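Local coordinates for protein arabinan endo-1,5-alpha-l-arabinosidase A (Cellvibrio cellulosa, PDB 1GYH) that hydrolyses the alpha-1,5-linked arabinofuranosyl bonds of linear arabinan, releasing almost exclusively arabinotriose, and so takes part in breaking down the plant cell wall, at residues A[169-177]-A[240-248]; A[287-295]-A[304-314]. One frame throughout, in Å; residues are numbered along the deposited sequence.

Interaction 1 of 2, residues A[169-177]-A[240-248]; sequences WHSIAKLER and RDMNQGGGS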
loop_
_atom_site.group_PDB
_atom_site.type_symbol
_atom_site.label_atom_id
_atom_site.label_comp_id
_atom_site.label_asym_id
_atom_site.label_seq_id
_atom_site.Cartn_x
_atom_site.Cartn_y
_atom_site.Cartn_z
ATOM N N TRP A 169 18.577 -3.864 6.778
ATOM C CA TRP A 169 17.892 -3.028 5.820
ATOM C C TRP A 169 18.431 -3.217 4.424
ATOM O O TRP A 169 19.606 -3.478 4.255
ATOM C CB TRP A 169 18.138 -1.533 6.188
ATOM C CG TRP A 169 17.312 -1.078 7.385
ATOM C CD1 TRP A 169 17.394 -1.560 8.658
ATOM C CD2 TRP A 169 16.257 -0.083 7.405
ATOM N NE1 TRP A 169 16.486 -0.915 9.461
ATOM C CE2 TRP A 169 15.767 -0.023 8.718
ATOM C CE3 TRP A 169 15.679 0.748 6.442
ATOM C CZ2 TRP A 169 14.727 0.842 9.106
ATOM C CZ3 TRP A 169 14.656 1.637 6.837
ATOM C CH2 TRP A 169 14.196 1.665 8.142
ATOM N N HIS A 170 17.580 -2.963 3.446
ATOM C CA HIS A 170 17.918 -2.958 2.033
ATOM C C HIS A 170 17.144 -1.891 1.259
ATOM O O HIS A 170 15.904 -1.757 1.386
ATOM C CB HIS A 170 17.626 -4.364 1.366
ATOM C CG HIS A 170 18.315 -5.502 2.053
ATOM N ND1 HIS A 170 19.620 -5.863 1.768
ATOM C CD2 HIS A 170 17.913 -6.308 3.061
ATOM C CE1 HIS A 170 19.990 -6.833 2.584
ATOM N NE2 HIS A 170 18.963 -7.141 3.358
ATOM N N SER A 171 17.841 -1.155 0.408
ATOM C CA SER A 171 17.161 -0.306 -0.562
ATOM C C SER A 171 16.619 -1.180 -1.708
ATOM O O SER A 171 17.323 -2.085 -2.160
ATOM C CB SER A 171 18.111 0.751 -1.131
ATOM O OG SER A 171 18.602 1.606 -0.084
ATOM N N ILE A 172 15.407 -0.922 -2.164
ATOM C CA ILE A 172 14.780 -1.729 -3.222
ATOM C C ILE A 172 14.385 -0.936 -4.467
ATOM O O ILE A 172 14.369 -1.485 -5.559
ATOM C CB ILE A 172 13.603 -2.626 -2.667
ATOM C CG1 ILE A 172 12.452 -1.792 -2.048
ATOM C CG2 ILE A 172 14.178 -3.687 -1.683
ATOM C CD1 ILE A 172 11.189 -2.574 -1.579
ATOM N N ALA A 173 14.069 0.372 -4.336
ATOM C CA ALA A 173 13.801 1.193 -5.503
ATOM C C ALA A 173 14.082 2.655 -5.169
ATOM O O ALA A 173 13.809 3.075 -4.061
ATOM C CB ALA A 173 12.380 1.055 -5.980
ATOM N N LYS A 174 14.551 3.399 -6.162
ATOM C CA LYS A 174 14.983 4.801 -5.981
ATOM C C LYS A 174 14.883 5.551 -7.292
ATOM O O LYS A 174 15.042 4.956 -8.382
ATOM C CB LYS A 174 16.461 4.866 -5.515
ATOM C CG LYS A 174 16.836 4.233 -4.177
ATOM C CD LYS A 174 18.343 4.475 -3.938
ATOM C CE LYS A 174 19.128 3.376 -3.306
ATOM N NZ LYS A 174 20.636 3.660 -3.367
ATOM N N LEU A 175 14.630 6.866 -7.210
ATOM C CA LEU A 175 14.828 7.772 -8.327
ATOM C C LEU A 175 15.819 8.895 -7.906
ATOM O O LEU A 175 16.158 9.012 -6.727
ATOM C CB LEU A 175 13.523 8.362 -8.788
ATOM C CG LEU A 175 12.493 7.375 -9.358
ATOM C CD1 LEU A 175 11.105 8.016 -9.515
ATOM C CD2 LEU A 175 13.003 6.886 -10.707
ATOM N N GLU A 176 16.298 9.666 -8.886
ATOM C CA GLU A 176 17.468 10.542 -8.688
ATOM C C GLU A 176 17.159 11.609 -7.619
ATOM O O GLU A 176 16.046 12.106 -7.557
ATOM C CB GLU A 176 17.880 11.216 -9.995
ATOM C CG GLU A 176 19.154 12.078 -9.929
ATOM C CD GLU A 176 20.380 11.300 -9.502
ATOM O OE1 GLU A 176 21.000 10.648 -10.380
ATOM O OE2 GLU A 176 20.726 11.329 -8.292
ATOM N N ARG A 177 18.164 11.889 -6.794
ATOM C CA ARG A 177 18.195 12.985 -5.797
ATOM C C ARG A 177 19.622 13.221 -5.335
ATOM O O ARG A 177 20.362 12.276 -4.986
ATOM C CB ARG A 177 17.332 12.629 -4.575
ATOM C CG ARG A 177 17.275 13.763 -3.494
ATOM C CD ARG A 177 16.991 13.271 -2.073
ATOM N NE ARG A 177 16.882 14.351 -1.074
ATOM C CZ ARG A 177 15.736 14.915 -0.659
ATOM N NH1 ARG A 177 14.560 14.563 -1.157
ATOM N NH2 ARG A 177 15.775 15.876 0.253
ATOM N N ARG A 240 17.124 -3.299 -16.028
ATOM C CA ARG A 240 17.500 -2.141 -15.217
ATOM C C ARG A 240 16.990 -2.270 -13.783
ATOM O O ARG A 240 15.786 -2.494 -13.552
ATOM C CB ARG A 240 16.972 -0.845 -15.860
ATOM C CG ARG A 240 17.501 0.442 -15.218
ATOM C CD ARG A 240 17.333 1.661 -16.139
ATOM N NE ARG A 240 17.296 2.912 -15.395
ATOM C CZ ARG A 240 16.687 4.038 -15.790
ATOM N NH1 ARG A 240 16.053 4.110 -16.951
ATOM N NH2 ARG A 240 16.721 5.110 -15.006
ATOM N N ASP A 241 17.924 -2.100 -12.852
ATOM C CA ASP A 241 17.702 -2.112 -11.404
ATOM C C ASP A 241 16.762 -0.933 -11.011
ATOM O O ASP A 241 16.991 0.212 -11.428
ATOM C CB ASP A 241 19.045 -1.987 -10.699
ATOM C CG ASP A 241 18.974 -2.183 -9.175
ATOM O OD1 ASP A 241 17.868 -2.290 -8.565
ATOM O OD2 ASP A 241 20.033 -2.246 -8.503
ATOM N N MET A 242 15.693 -1.240 -10.291
ATOM C CA MET A 242 14.776 -0.219 -9.754
ATOM C C MET A 242 15.511 0.750 -8.778
ATOM O O MET A 242 15.056 1.901 -8.618
ATOM C CB MET A 242 13.550 -0.851 -9.090
ATOM C CG MET A 242 12.664 -1.636 -10.085
ATOM S SD MET A 242 11.191 -2.364 -9.354
ATOM C CE MET A 242 10.069 -0.925 -9.332
ATOM N N ASN A 243 16.614 0.319 -8.179
ATOM C CA ASN A 243 17.503 1.231 -7.386
ATOM C C ASN A 243 18.189 2.315 -8.201
ATOM O O ASN A 243 18.757 3.246 -7.621
ATOM C CB ASN A 243 18.581 0.472 -6.599
ATOM C CG ASN A 243 18.061 -0.076 -5.284
ATOM O OD1 ASN A 243 17.072 0.420 -4.717
ATOM N ND2 ASN A 243 18.710 -1.096 -4.792
ATOM N N GLN A 244 18.129 2.220 -9.534
ATOM C CA GLN A 244 18.639 3.262 -10.419
ATOM C C GLN A 244 17.578 3.674 -11.415
ATOM O O GLN A 244 17.868 4.028 -12.547
ATOM C CB GLN A 244 19.993 2.867 -11.092
ATOM C CG GLN A 244 21.070 2.562 -10.055
ATOM C CD GLN A 244 22.451 2.883 -10.478
ATOM O OE1 GLN A 244 22.706 3.957 -10.995
ATOM N NE2 GLN A 244 23.375 1.935 -10.266
ATOM N N GLY A 245 16.334 3.698 -10.978
ATOM C CA GLY A 245 15.261 4.228 -11.781
ATOM C C GLY A 245 14.606 3.258 -12.748
ATOM O O GLY A 245 13.782 3.664 -13.552
ATOM N N GLY A 246 14.955 1.969 -12.654
ATOM C CA GLY A 246 14.236 0.962 -13.441
ATOM C C GLY A 246 12.773 0.804 -13.045
ATOM O O GLY A 246 12.393 1.138 -11.931
ATOM N N GLY A 247 11.962 0.295 -13.975
ATOM C CA GLY A 247 10.565 -0.038 -13.734
ATOM C C GLY A 247 9.817 -0.103 -15.059
ATOM O O GLY A 247 9.847 0.849 -15.882
ATOM N N SER A 248 9.116 -1.221 -15.283
ATOM C CA SER A 248 8.324 -1.397 -16.490
ATOM C C SER A 248 6.865 -1.096 -16.227
ATOM O O SER A 248 6.297 -1.510 -15.221
ATOM C CB SER A 248 8.449 -2.839 -17.033
ATOM O OG SER A 248 9.784 -3.089 -17.475
HETATM O O HOH W 1 16.297 -3.310 -6.360
#
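Asn243 lays its side-chain amide across the backbone of Ser171 to Ala173. Its ND2 donates to Ser171 O at 3.1 Å, nearly straight at the hydrogen (165°); the acceptor lies in the plane of the amide, whereas the donor stands well above the carbonyl plane of Ser171. OD1 sits over the Ile172-Ala173 peptide, 3.0 Å from Ile172 C, without a hydrogen bond to Ala173 N. At the next residue, Lys174 N donates to Met242 O at 2.9 Å, and Gly245 N of the same turn reaches that oxygen from the opposite face of its plane. Lys174 CB rests 3.5 Å from Asn243 O, and a bend at chi3 (-142°) brings its CE to the amide of Asn243, 3.9 Å from OD1. In the five-bladed propeller, strand 169-173 is an outermost strand of its four-stranded sheet, and residues 240-248 lead into strand 248-251, the corresponding edge of the next sheet. Ala173 CB also meets Met242 CB at 3.8 Å; Ala173 packs on Ile191 and Met242 on Leu205, both of that next sheet. Leu175 CD2 touches Gly245 CA at 3.6 Å. An Asx turn positions Asn243: Asp241 OD1 accepts from Asn243 N at 2.9 Å. A water donates to the same OD1 and to Ile172 O. Farther out, Arg240 grips Gln244 O side-on through NE and NH2.

Interaction 2 of 2, residues A[287-295]-A[304-314]; sequences QKLKILNLH and VDEKELDSYIS
The phenol ring of Tyr312 lies over the strand at Ile291: one face has Ile291 N above it, offset toward the rim, and Ile291 CB in a CH-pi contact 4.1 Å from the centroid, 18° off the normal. Leu289 O sits at the ring edge, near its plane, and Leu289 CD2 touches Tyr312 OH at 3.4 Å; that hydroxyl is hydrogen-bonded to Arg36 O. This is the last blade of the five-bladed propeller, where the chain leaves strand 302-303 through a short helix, 308-311, and runs back over strand 286-296 before joining the first blade as strand 315-316. The carboxylate of Glu308 grips Asn293 twice, its plane 80° from that of the amide: OE1 takes the backbone N at 2.8 Å with its syn lone pair, while ND2 meets OE2 from above the carboxylate plane. Glu308 is extended beyond CG, which carries the carboxylate across to the strand. Between these points Leu292 CD2 packs on Val304 CB and, more loosely, on Leu309 CD2, with Ile251 of the neighbouring sheet alongside. Val304 CG1 also meets Leu294 CD1 at 3.7 Å. Lys290 bends at chi2 (-62°) and reaches the C-terminal end of the helix, its CG against Leu309 CD2. Its ammonium donates hydrogen bonds to two carbonyls, nearly end-on, NZ lying 2.8 Å from both Leu309 O and Tyr312 O, and is bonded further to Gln4 OE1.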
loop_
_atom_site.group_PDB
_atom_site.type_symbol
_atom_site.label_atom_id
_atom_site.label_comp_id
_atom_site.label_asym_id
_atom_site.label_seq_id
_atom_site.Cartn_x
_atom_site.Cartn_y
_atom_site.Cartn_z
ATOM N N GLN A 287 -11.786 9.166 -6.536
ATOM C CA GLN A 287 -11.109 7.875 -6.491
ATOM C C GLN A 287 -12.138 6.750 -6.220
ATOM O O GLN A 287 -12.944 6.843 -5.286
ATOM C CB GLN A 287 -10.060 7.894 -5.371
ATOM C CG GLN A 287 -10.589 8.419 -4.025
ATOM C CD GLN A 287 -10.284 9.909 -3.739
ATOM O OE1 GLN A 287 -10.211 10.747 -4.660
ATOM N NE2 GLN A 287 -10.170 10.242 -2.453
ATOM N N LYS A 288 -12.126 5.714 -7.080
ATOM C CA LYS A 288 -12.964 4.546 -6.910
ATOM C C LYS A 288 -12.069 3.296 -6.767
ATOM O O LYS A 288 -10.967 3.222 -7.340
ATOM C CB LYS A 288 -13.873 4.381 -8.123
ATOM C CG LYS A 288 -14.784 5.541 -8.453
ATOM C CD LYS A 288 -15.654 6.009 -7.307
ATOM C CE LYS A 288 -16.718 7.046 -7.747
ATOM N NZ LYS A 288 -16.204 8.036 -8.667
ATOM N N LEU A 289 -12.569 2.322 -6.001
ATOM C CA LEU A 289 -12.004 0.976 -5.964
ATOM C C LEU A 289 -12.047 0.298 -7.336
ATOM O O LEU A 289 -13.075 0.326 -8.030
ATOM C CB LEU A 289 -12.791 0.110 -4.992
ATOM C CG LEU A 289 -12.316 -1.363 -4.935
ATOM C CD1 LEU A 289 -10.933 -1.459 -4.350
ATOM C CD2 LEU A 289 -13.278 -2.153 -4.133
ATOM N N LYS A 290 -10.939 -0.342 -7.700
ATOM C CA LYS A 290 -10.898 -1.187 -8.903
ATOM C C LYS A 290 -10.131 -2.494 -8.573
ATOM O O LYS A 290 -9.076 -2.459 -7.948
ATOM C CB LYS A 290 -10.306 -0.463 -10.113
ATOM C CG LYS A 290 -11.082 0.665 -10.658
ATOM C CD LYS A 290 -12.483 0.329 -11.208
ATOM C CE LYS A 290 -13.332 1.574 -11.389
ATOM N NZ LYS A 290 -14.678 1.347 -12.013
ATOM N N ILE A 291 -10.732 -3.633 -8.924
ATOM C CA ILE A 291 -10.095 -4.959 -8.839
ATOM C C ILE A 291 -10.030 -5.513 -10.279
ATOM O O ILE A 291 -11.049 -5.545 -10.987
ATOM C CB ILE A 291 -10.922 -5.915 -7.955
ATOM C CG1 ILE A 291 -11.118 -5.318 -6.563
ATOM C CG2 ILE A 291 -10.241 -7.309 -7.897
ATOM C CD1 ILE A 291 -11.891 -6.143 -5.615
ATOM N N LEU A 292 -8.823 -5.854 -10.724
ATOM C CA LEU A 292 -8.554 -6.328 -12.080
ATOM C C LEU A 292 -7.947 -7.721 -12.026
ATOM O O LEU A 292 -7.220 -8.053 -11.072
ATOM C CB LEU A 292 -7.559 -5.430 -12.819
ATOM C CG LEU A 292 -7.995 -3.966 -13.106
ATOM C CD1 LEU A 292 -7.725 -3.192 -11.923
ATOM C CD2 LEU A 292 -7.187 -3.361 -14.279
ATOM N N ASN A 293 -8.245 -8.535 -13.041
ATOM C CA ASN A 293 -7.605 -9.864 -13.156
ATOM C C ASN A 293 -6.162 -9.697 -13.597
ATOM O O ASN A 293 -5.859 -8.990 -14.549
ATOM C CB ASN A 293 -8.406 -10.780 -14.114
ATOM C CG ASN A 293 -9.834 -11.014 -13.635
ATOM O OD1 ASN A 293 -10.056 -11.674 -12.605
ATOM N ND2 ASN A 293 -10.826 -10.435 -14.362
ATOM N N LEU A 294 -5.257 -10.327 -12.863
ATOM C CA LEU A 294 -3.839 -10.221 -13.089
ATOM C C LEU A 294 -3.377 -11.461 -13.878
ATOM O O LEU A 294 -3.433 -12.598 -13.354
ATOM C CB LEU A 294 -3.112 -10.117 -11.740
ATOM C CG LEU A 294 -1.627 -9.727 -11.669
ATOM C CD1 LEU A 294 -1.305 -8.464 -12.435
ATOM C CD2 LEU A 294 -1.257 -9.563 -10.160
ATOM N N HIS A 295 -2.902 -11.224 -15.097
ATOM C CA HIS A 295 -2.352 -12.285 -15.995
ATOM C C HIS A 295 -0.812 -12.226 -16.068
ATOM O O HIS A 295 -0.201 -11.300 -15.538
ATOM C CB HIS A 295 -2.940 -12.168 -17.420
ATOM C CG HIS A 295 -4.430 -12.128 -17.432
ATOM N ND1 HIS A 295 -5.140 -10.943 -17.443
ATOM C CD2 HIS A 295 -5.345 -13.117 -17.328
ATOM C CE1 HIS A 295 -6.431 -11.213 -17.383
ATOM N NE2 HIS A 295 -6.583 -12.524 -17.303
ATOM N N VAL A 304 -2.344 -6.679 -17.250
ATOM C CA VAL A 304 -3.769 -6.444 -16.990
ATOM C C VAL A 304 -4.491 -5.847 -18.202
ATOM O O VAL A 304 -3.860 -5.291 -19.113
ATOM C CB VAL A 304 -3.970 -5.560 -15.733
ATOM C CG1 VAL A 304 -3.482 -6.277 -14.478
ATOM C CG2 VAL A 304 -3.276 -4.175 -15.898
ATOM N N ASP A 305 -5.812 -5.998 -18.237
ATOM C CA ASP A 305 -6.644 -5.500 -19.321
ATOM C C ASP A 305 -7.273 -4.189 -18.811
ATOM O O ASP A 305 -8.102 -4.213 -17.919
ATOM C CB ASP A 305 -7.702 -6.571 -19.698
ATOM C CG ASP A 305 -8.740 -6.102 -20.729
ATOM O OD1 ASP A 305 -8.666 -4.942 -21.258
ATOM O OD2 ASP A 305 -9.676 -6.884 -21.091
ATOM N N GLU A 306 -6.850 -3.052 -19.374
ATOM C CA GLU A 306 -7.314 -1.756 -18.844
ATOM C C GLU A 306 -8.829 -1.518 -19.011
ATOM O O GLU A 306 -9.408 -0.644 -18.362
ATOM C CB GLU A 306 -6.427 -0.591 -19.329
ATOM C CG GLU A 306 -6.601 -0.059 -20.712
ATOM C CD GLU A 306 -6.000 1.371 -20.820
ATOM O OE1 GLU A 306 -4.765 1.608 -20.583
ATOM O OE2 GLU A 306 -6.776 2.272 -21.116
ATOM N N LYS A 307 -9.488 -2.305 -19.858
ATOM C CA LYS A 307 -10.950 -2.268 -19.961
ATOM C C LYS A 307 -11.657 -2.592 -18.668
ATOM O O LYS A 307 -12.769 -2.117 -18.461
ATOM C CB LYS A 307 -11.448 -3.195 -21.096
ATOM C CG LYS A 307 -11.055 -2.666 -22.476
ATOM C CD LYS A 307 -11.018 -3.747 -23.575
ATOM C CE LYS A 307 -12.326 -4.424 -23.784
ATOM N NZ LYS A 307 -12.291 -5.269 -25.047
ATOM N N GLU A 308 -11.016 -3.383 -17.793
ATOM C CA GLU A 308 -11.611 -3.690 -16.491
ATOM C C GLU A 308 -11.715 -2.475 -15.532
ATOM O O GLU A 308 -12.460 -2.512 -14.566
ATOM C CB GLU A 308 -10.882 -4.856 -15.823
ATOM C CG GLU A 308 -11.130 -6.155 -16.610
ATOM C CD GLU A 308 -10.467 -7.391 -16.011
ATOM O OE1 GLU A 308 -9.731 -7.276 -15.032
ATOM O OE2 GLU A 308 -10.692 -8.485 -16.559
ATOM N N LEU A 309 -10.976 -1.400 -15.816
ATOM C CA LEU A 309 -11.265 -0.119 -15.127
ATOM C C LEU A 309 -12.716 0.294 -15.311
ATOM O O LEU A 309 -13.294 0.896 -14.394
ATOM C CB LEU A 309 -10.334 1.017 -15.567
ATOM C CG LEU A 309 -8.862 0.821 -15.308
ATOM C CD1 LEU A 309 -8.044 1.888 -16.018
ATOM C CD2 LEU A 309 -8.500 0.772 -13.832
ATOM N N ASP A 310 -13.320 -0.017 -16.467
ATOM C CA ASP A 310 -14.743 0.272 -16.695
ATOM C C ASP A 310 -15.704 -0.835 -16.242
ATOM O O ASP A 310 -16.771 -0.541 -15.740
ATOM C CB ASP A 310 -15.006 0.577 -18.155
ATOM C CG ASP A 310 -14.132 1.683 -18.674
ATOM O OD1 ASP A 310 -14.276 2.825 -18.152
ATOM O OD2 ASP A 310 -13.286 1.500 -19.590
ATOM N N SER A 311 -15.339 -2.101 -16.431
ATOM C CA SER A 311 -16.280 -3.202 -16.189
ATOM C C SER A 311 -16.309 -3.700 -14.758
ATOM O O SER A 311 -17.286 -4.377 -14.371
ATOM C CB SER A 311 -16.011 -4.375 -17.145
ATOM O OG SER A 311 -14.695 -4.875 -17.016
ATOM N N TYR A 312 -15.283 -3.389 -13.967
ATOM C CA TYR A 312 -15.358 -3.631 -12.511
ATOM C C TYR A 312 -16.062 -2.418 -11.877
ATOM O O TYR A 312 -15.549 -1.283 -11.920
ATOM C CB TYR A 312 -14.044 -3.887 -11.819
ATOM C CG TYR A 312 -14.233 -3.983 -10.331
ATOM C CD1 TYR A 312 -14.547 -5.203 -9.730
ATOM C CD2 TYR A 312 -14.190 -2.837 -9.513
ATOM C CE1 TYR A 312 -14.762 -5.298 -8.363
ATOM C CE2 TYR A 312 -14.414 -2.934 -8.140
ATOM C CZ TYR A 312 -14.707 -4.155 -7.571
ATOM O OH TYR A 312 -14.960 -4.259 -6.218
ATOM N N ILE A 313 -17.247 -2.666 -11.359
ATOM C CA ILE A 313 -18.155 -1.634 -10.787
ATOM C C ILE A 313 -18.611 -2.034 -9.367
ATOM O O ILE A 313 -19.600 -2.736 -9.186
ATOM C CB ILE A 313 -19.363 -1.372 -11.710
ATOM C CG1 ILE A 313 -18.904 -0.876 -13.059
ATOM C CG2 ILE A 313 -20.303 -0.272 -11.115
ATOM C CD1 ILE A 313 -20.021 -0.758 -14.128
ATOM N N SER A 314 -17.871 -1.570 -8.361
ATOM C CA SER A 314 -18.231 -1.768 -6.975
ATOM C C SER A 314 -19.553 -1.048 -6.702
ATOM O O SER A 314 -19.945 -0.149 -7.465
ATOM C CB SER A 314 -17.136 -1.284 -5.999
ATOM O OG SER A 314 -16.925 0.139 -6.063
HETATM O O HOH W 2 -15.772 0.608 -8.422
HETATM O O HOH W 3 -16.804 1.978 -14.273
HETATM O O HOH W 4 -7.115 -7.675 -16.385
#

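Interaction 1 precedes interaction 2 along the chain; their centres lie 27 Å apart, their nearest atoms about 10 Å. Interaction 1 joins two successive blades, the sheets ending in strands 169-173 and 248-251; its Leu175 side chain is about 9 Å from that of Glu192, the probable proton donor. Interaction 2 lays the segment that follows the last blade's strands against its strand 286-296, which carries Gln287, a likely substrate-binding residue, and Leu289, whose side chain is about 10 Å from that of Asp9, the probable proton acceptor. Strand 315-316 then ties the C-terminal chain to the first blade and probably helps hold the ring together. Strand 248-251 links them: residues 240-248 run into it, and its Ile251 touches Leu292.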